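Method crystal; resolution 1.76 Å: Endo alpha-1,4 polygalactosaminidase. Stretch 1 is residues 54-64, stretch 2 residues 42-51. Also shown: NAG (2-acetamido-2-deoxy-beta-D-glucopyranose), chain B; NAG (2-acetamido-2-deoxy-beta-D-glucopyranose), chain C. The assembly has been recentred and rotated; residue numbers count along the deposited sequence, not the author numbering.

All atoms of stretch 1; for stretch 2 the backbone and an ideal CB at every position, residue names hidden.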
# COMPACT_ATOMS: atom_id res chain seq x y z
N SER A 54 -15.38 -11.56 7.63
CA SER A 54 -15.66 -11.87 9.03
C SER A 54 -14.79 -11.07 9.97
O SER A 54 -15.10 -10.96 11.16
CB SER A 54 -15.43 -13.36 9.28
OG SER A 54 -14.04 -13.64 9.39
N VAL A 55 -13.67 -10.55 9.47
CA VAL A 55 -12.76 -9.78 10.29
C VAL A 55 -13.41 -8.44 10.62
O VAL A 55 -13.81 -7.69 9.72
CB VAL A 55 -11.41 -9.59 9.57
CG1 VAL A 55 -10.45 -8.81 10.44
CG2 VAL A 55 -10.84 -10.96 9.20
N ASP A 56 -13.53 -8.14 11.91
CA ASP A 56 -14.16 -6.91 12.37
C ASP A 56 -13.15 -5.76 12.32
O ASP A 56 -12.67 -5.25 13.34
CB ASP A 56 -14.70 -7.11 13.78
CG ASP A 56 -15.41 -5.90 14.30
OD1 ASP A 56 -15.96 -5.14 13.47
OD2 ASP A 56 -15.42 -5.70 15.53
N ALA A 57 -12.83 -5.35 11.10
CA ALA A 57 -11.95 -4.21 10.87
C ALA A 57 -12.70 -3.12 10.12
O ALA A 57 -13.52 -3.42 9.25
CB ALA A 57 -10.71 -4.62 10.05
N GLU A 58 -12.41 -1.86 10.45
CA GLU A 58 -13.10 -0.74 9.82
C GLU A 58 -12.64 -0.52 8.39
O GLU A 58 -13.39 0.03 7.58
CB GLU A 58 -12.88 0.56 10.58
CG GLU A 58 -13.60 0.70 11.90
CD GLU A 58 -13.40 2.09 12.49
OE1 GLU A 58 -13.68 3.08 11.78
OE2 GLU A 58 -12.95 2.18 13.65
N ILE A 59 -11.40 -0.89 8.07
CA ILE A 59 -10.81 -0.62 6.76
C ILE A 59 -10.30 -1.93 6.19
O ILE A 59 -9.61 -2.69 6.88
CB ILE A 59 -9.65 0.40 6.85
CG1 ILE A 59 -10.17 1.78 7.27
CG2 ILE A 59 -8.92 0.46 5.53
CD1 ILE A 59 -9.05 2.76 7.64
N TYR A 60 -10.63 -2.20 4.93
CA TYR A 60 -10.11 -3.35 4.19
C TYR A 60 -9.28 -2.84 3.02
O TYR A 60 -9.76 -2.03 2.24
CB TYR A 60 -11.23 -4.24 3.65
CG TYR A 60 -11.77 -5.28 4.63
CD1 TYR A 60 -12.32 -4.91 5.84
CD2 TYR A 60 -11.75 -6.64 4.31
CE1 TYR A 60 -12.82 -5.86 6.72
CE2 TYR A 60 -12.24 -7.59 5.17
CZ TYR A 60 -12.78 -7.19 6.38
OH TYR A 60 -13.29 -8.13 7.25
N ASP A 61 -8.04 -3.32 2.91
CA ASP A 61 -7.13 -3.01 1.80
C ASP A 61 -7.10 -4.27 0.92
O ASP A 61 -6.66 -5.33 1.36
CB ASP A 61 -5.75 -2.64 2.34
CG ASP A 61 -4.77 -2.21 1.26
OD1 ASP A 61 -5.07 -2.29 0.06
OD2 ASP A 61 -3.66 -1.78 1.65
N ILE A 62 -7.61 -4.15 -0.31
CA ILE A 62 -7.77 -5.30 -1.20
C ILE A 62 -7.30 -4.92 -2.60
O ILE A 62 -7.19 -3.75 -2.96
CB ILE A 62 -9.22 -5.81 -1.24
CG1 ILE A 62 -10.15 -4.71 -1.78
CG2 ILE A 62 -9.69 -6.26 0.16
CD1 ILE A 62 -11.63 -5.12 -1.85
N ASP A 63 -7.04 -5.95 -3.41
CA ASP A 63 -6.49 -5.73 -4.74
C ASP A 63 -7.48 -5.02 -5.67
O ASP A 63 -8.65 -5.40 -5.76
CB ASP A 63 -6.05 -7.06 -5.35
CG ASP A 63 -5.34 -6.88 -6.67
OD1 ASP A 63 -4.10 -6.65 -6.66
OD2 ASP A 63 -6.02 -6.92 -7.72
N LEU A 64 -6.99 -3.99 -6.37
CA LEU A 64 -7.81 -3.20 -7.27
C LEU A 64 -8.41 -4.03 -8.40
O LEU A 64 -9.57 -3.84 -8.78
CB LEU A 64 -6.97 -2.05 -7.86
CG LEU A 64 -7.61 -1.28 -9.01
CD1 LEU A 64 -8.87 -0.58 -8.55
CD2 LEU A 64 -6.58 -0.29 -9.55
N UNK A 42 -7.57 -2.38 10.74
CA UNK A 42 -7.66 -2.68 9.32
C UNK A 42 -7.39 -4.16 9.08
O UNK A 42 -6.96 -4.91 9.97
CB UNK A 42 -6.68 -1.82 8.52
N UNK A 43 -7.69 -4.57 7.86
CA UNK A 43 -7.36 -5.87 7.31
C UNK A 43 -6.82 -5.63 5.91
O UNK A 43 -7.20 -4.67 5.25
CB UNK A 43 -8.57 -6.81 7.30
N UNK A 44 -5.90 -6.48 5.48
CA UNK A 44 -5.37 -6.42 4.12
C UNK A 44 -5.37 -7.83 3.55
O UNK A 44 -5.00 -8.79 4.24
CB UNK A 44 -3.97 -5.81 4.09
N UNK A 45 -5.83 -7.96 2.31
CA UNK A 45 -5.88 -9.28 1.66
C UNK A 45 -5.67 -9.02 0.18
O UNK A 45 -6.56 -8.48 -0.48
CB UNK A 45 -7.20 -10.01 1.92
N UNK A 46 -4.50 -9.40 -0.33
CA UNK A 46 -4.09 -9.10 -1.70
C UNK A 46 -3.94 -10.32 -2.58
O UNK A 46 -3.78 -10.16 -3.80
CB UNK A 46 -2.77 -8.33 -1.68
N UNK A 47 -3.98 -11.53 -2.02
CA UNK A 47 -3.62 -12.70 -2.82
C UNK A 47 -4.72 -13.11 -3.80
O UNK A 47 -4.44 -13.50 -4.94
CB UNK A 47 -3.29 -13.88 -1.90
N UNK A 48 -5.99 -13.05 -3.38
CA UNK A 48 -7.10 -13.49 -4.21
C UNK A 48 -8.28 -12.56 -3.97
O UNK A 48 -8.24 -11.68 -3.11
CB UNK A 48 -7.47 -14.94 -3.91
N UNK A 49 -9.34 -12.74 -4.75
CA UNK A 49 -10.54 -11.94 -4.56
C UNK A 49 -11.02 -12.10 -3.12
O UNK A 49 -11.02 -13.20 -2.57
CB UNK A 49 -11.63 -12.35 -5.55
N UNK A 50 -11.41 -10.98 -2.50
CA UNK A 50 -11.79 -11.03 -1.09
C UNK A 50 -13.00 -11.94 -0.89
O UNK A 50 -14.06 -11.74 -1.51
CB UNK A 50 -12.09 -9.62 -0.57
N UNK A 51 -12.85 -12.95 -0.03
CA UNK A 51 -13.95 -13.89 0.22
C UNK A 51 -14.12 -14.15 1.71
O UNK A 51 -14.66 -15.21 2.09
CB UNK A 51 -13.71 -15.21 -0.51
C1 NAG B . -10.93 -17.77 -0.50
C2 NAG B . -11.13 -19.07 0.28
C3 NAG B . -9.84 -19.91 0.27
C4 NAG B . -9.30 -20.09 -1.14
C5 NAG B . -9.16 -18.72 -1.81
C6 NAG B . -8.75 -18.80 -3.26
C7 NAG B . -12.78 -18.84 2.07
C8 NAG B . -13.02 -18.43 3.50
N2 NAG B . -11.52 -18.75 1.64
O3 NAG B . -10.13 -21.18 0.85
O4 NAG B . -8.02 -20.70 -1.08
O5 NAG B . -10.43 -18.06 -1.79
O6 NAG B . -9.63 -19.63 -4.00
O7 NAG B . -13.68 -19.25 1.35
C1 NAG C . -7.88 -21.81 -1.99
C2 NAG C . -6.38 -22.16 -2.10
C3 NAG C . -6.17 -23.42 -2.94
C4 NAG C . -7.06 -24.55 -2.45
C5 NAG C . -8.51 -24.09 -2.41
C6 NAG C . -9.45 -25.15 -1.88
C7 NAG C . -4.92 -20.19 -1.95
C8 NAG C . -4.21 -19.12 -2.71
N2 NAG C . -5.64 -21.05 -2.68
O3 NAG C . -4.81 -23.84 -2.81
O4 NAG C . -6.94 -25.66 -3.33
O5 NAG C . -8.61 -22.96 -1.54
O6 NAG C . -9.19 -25.43 -0.51
O7 NAG C . -4.84 -20.28 -0.73

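Within the two stretches, a strand at 59-63 and one beginning at 42 run side by side and parallel. Three backbone hydrogen bonds set the register: the amide N of position 43 to I59 O (2.9 Å), D61 N to the carbonyl O of position 43 (2.8 Å), and the amide N of position 45 to D61 O (2.9 Å). Side chains from positions 42 and 44 therefore share a face with I59 and D61, and those from 43 and 45 share the other with Y60 and I62.

Position 42 pairs with I59, its ideal CB 3.5 Å from I59 O. Its extended backbone and the neighbouring aliphatic side chain suit a beta-branched or aromatic residue, although a long side chain ending in a donor might reach the carboxylate of D61 further along this face. The residue is W42. Its CB lies 4.0 Å from I59 CB, and with chi1 in p the indole runs along this face until CZ3 comes 3.7 Å from D61 OD2, which sits at the ring edge, near its plane.

At position 43 the CB points to the face of Y60, 4.1 Å from A57 CB and 4.2 Å from V55 CG1. Small apolar groups and an aromatic ring favour a side chain with a flexible aliphatic portion; leucine, methionine or glutamine could all be considered. It is Q43, whose methylenes cover the tyrosine: CB stands 4.1 Å from the centroid of the Y60 ring, almost on its normal. Q43 NE2 reaches to 3.9 Å from V55 CG2, while Q43 OE1 accepts a hydrogen bond from the backbone N of position 44, the two atoms 2.9 Å apart.

Position 44 returns to the face of D61, with its CB 3.9 Å from D61 O. The strand angles suit a beta-branched residue, whereas the nearby carboxylate would equally allow a polar or basic one. I44 is found, and its CD1 packs 3.7 Å from D61 OD2 without offering that acid a donor.

Position 45 points to the face of I62, with CB 4.8 Å from I62 CG2. This looser approach would admit an aliphatic or a longer polar chain. E45 turns back on its own stretch: OE2 accepts a hydrogen bond from the amide N of residue 48 (3.0 Å) and a weak one from that of 47 (2.9 Å).

Position 46 leaves sideways, its CB 5.1 Å from D63 CB, so a chain long enough to return is needed to make contact. L46 does so, placing CD2 3.8 Å from D63 N and 3.8 Å from I62 C.

Positions 47, 48 and 49 point away and are little constrained by stretch 1. They are L47, Y48, whose ring has C6 of the chain B NAG over one face, and A49.

Position 50 points back, its CB 4.2 Å from I62 CG2, with the Y60 ring nearby; a medium-sized aliphatic residue fits. L50 CD2 lies 3.7 Å from Y60 CD2 and 4.1 Å from I62 CG2.

Position 51 is out of reach, but the adjacent sugar suggests asparagine: N51 ND2 is bonded to NAG C1 of chain B (1.4 Å).

Stretch 2 (42-51) WQIELLYALN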
# COMPACT_ATOMS: atom_id res chain seq x y z
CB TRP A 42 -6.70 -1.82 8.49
CG TRP A 42 -5.22 -2.18 8.56
CD1 TRP A 42 -4.48 -2.37 9.69
CD2 TRP A 42 -4.32 -2.31 7.46
NE1 TRP A 42 -3.17 -2.65 9.35
CE2 TRP A 42 -3.04 -2.62 7.99
CE3 TRP A 42 -4.46 -2.20 6.06
CZ2 TRP A 42 -1.92 -2.83 7.19
CZ3 TRP A 42 -3.34 -2.41 5.25
CH2 TRP A 42 -2.08 -2.71 5.82
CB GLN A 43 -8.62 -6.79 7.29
CG GLN A 43 -8.60 -7.97 6.30
CD GLN A 43 -7.65 -9.11 6.68
OE1 GLN A 43 -6.51 -8.87 7.08
NE2 GLN A 43 -8.11 -10.35 6.54
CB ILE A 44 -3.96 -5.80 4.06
CG1 ILE A 44 -3.41 -5.88 2.63
CG2 ILE A 44 -3.00 -6.46 5.07
CD1 ILE A 44 -2.14 -5.02 2.38
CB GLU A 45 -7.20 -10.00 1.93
CG GLU A 45 -7.16 -11.49 1.56
CD GLU A 45 -7.32 -11.71 0.07
OE1 GLU A 45 -8.40 -11.36 -0.47
OE2 GLU A 45 -6.36 -12.22 -0.56
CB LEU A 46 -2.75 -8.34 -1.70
CG LEU A 46 -2.72 -7.04 -0.91
CD1 LEU A 46 -1.38 -6.31 -1.21
CD2 LEU A 46 -3.91 -6.18 -1.31
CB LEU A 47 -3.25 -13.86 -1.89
CG LEU A 47 -2.77 -15.14 -2.56
CD1 LEU A 47 -1.49 -14.86 -3.35
CD2 LEU A 47 -2.53 -16.23 -1.52
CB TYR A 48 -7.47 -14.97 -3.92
CG TYR A 48 -7.39 -15.34 -2.44
CD1 TYR A 48 -8.25 -14.76 -1.51
CD2 TYR A 48 -6.46 -16.26 -1.99
CE1 TYR A 48 -8.18 -15.08 -0.17
CE2 TYR A 48 -6.38 -16.60 -0.64
CZ TYR A 48 -7.24 -16.00 0.26
OH TYR A 48 -7.16 -16.32 1.60
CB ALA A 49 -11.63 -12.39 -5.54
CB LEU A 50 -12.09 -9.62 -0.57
CG LEU A 50 -12.44 -9.57 0.93
CD1 LEU A 50 -11.20 -9.85 1.82
CD2 LEU A 50 -13.10 -8.24 1.30
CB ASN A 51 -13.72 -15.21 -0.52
CG ASN A 51 -12.39 -15.85 -0.18
OD1 ASN A 51 -11.58 -15.26 0.54
ND2 ASN A 51 -12.16 -17.06 -0.68
O HOH W 1 -7.80 -8.90 -2.84
O HOH W 2 -2.54 -8.54 -5.60
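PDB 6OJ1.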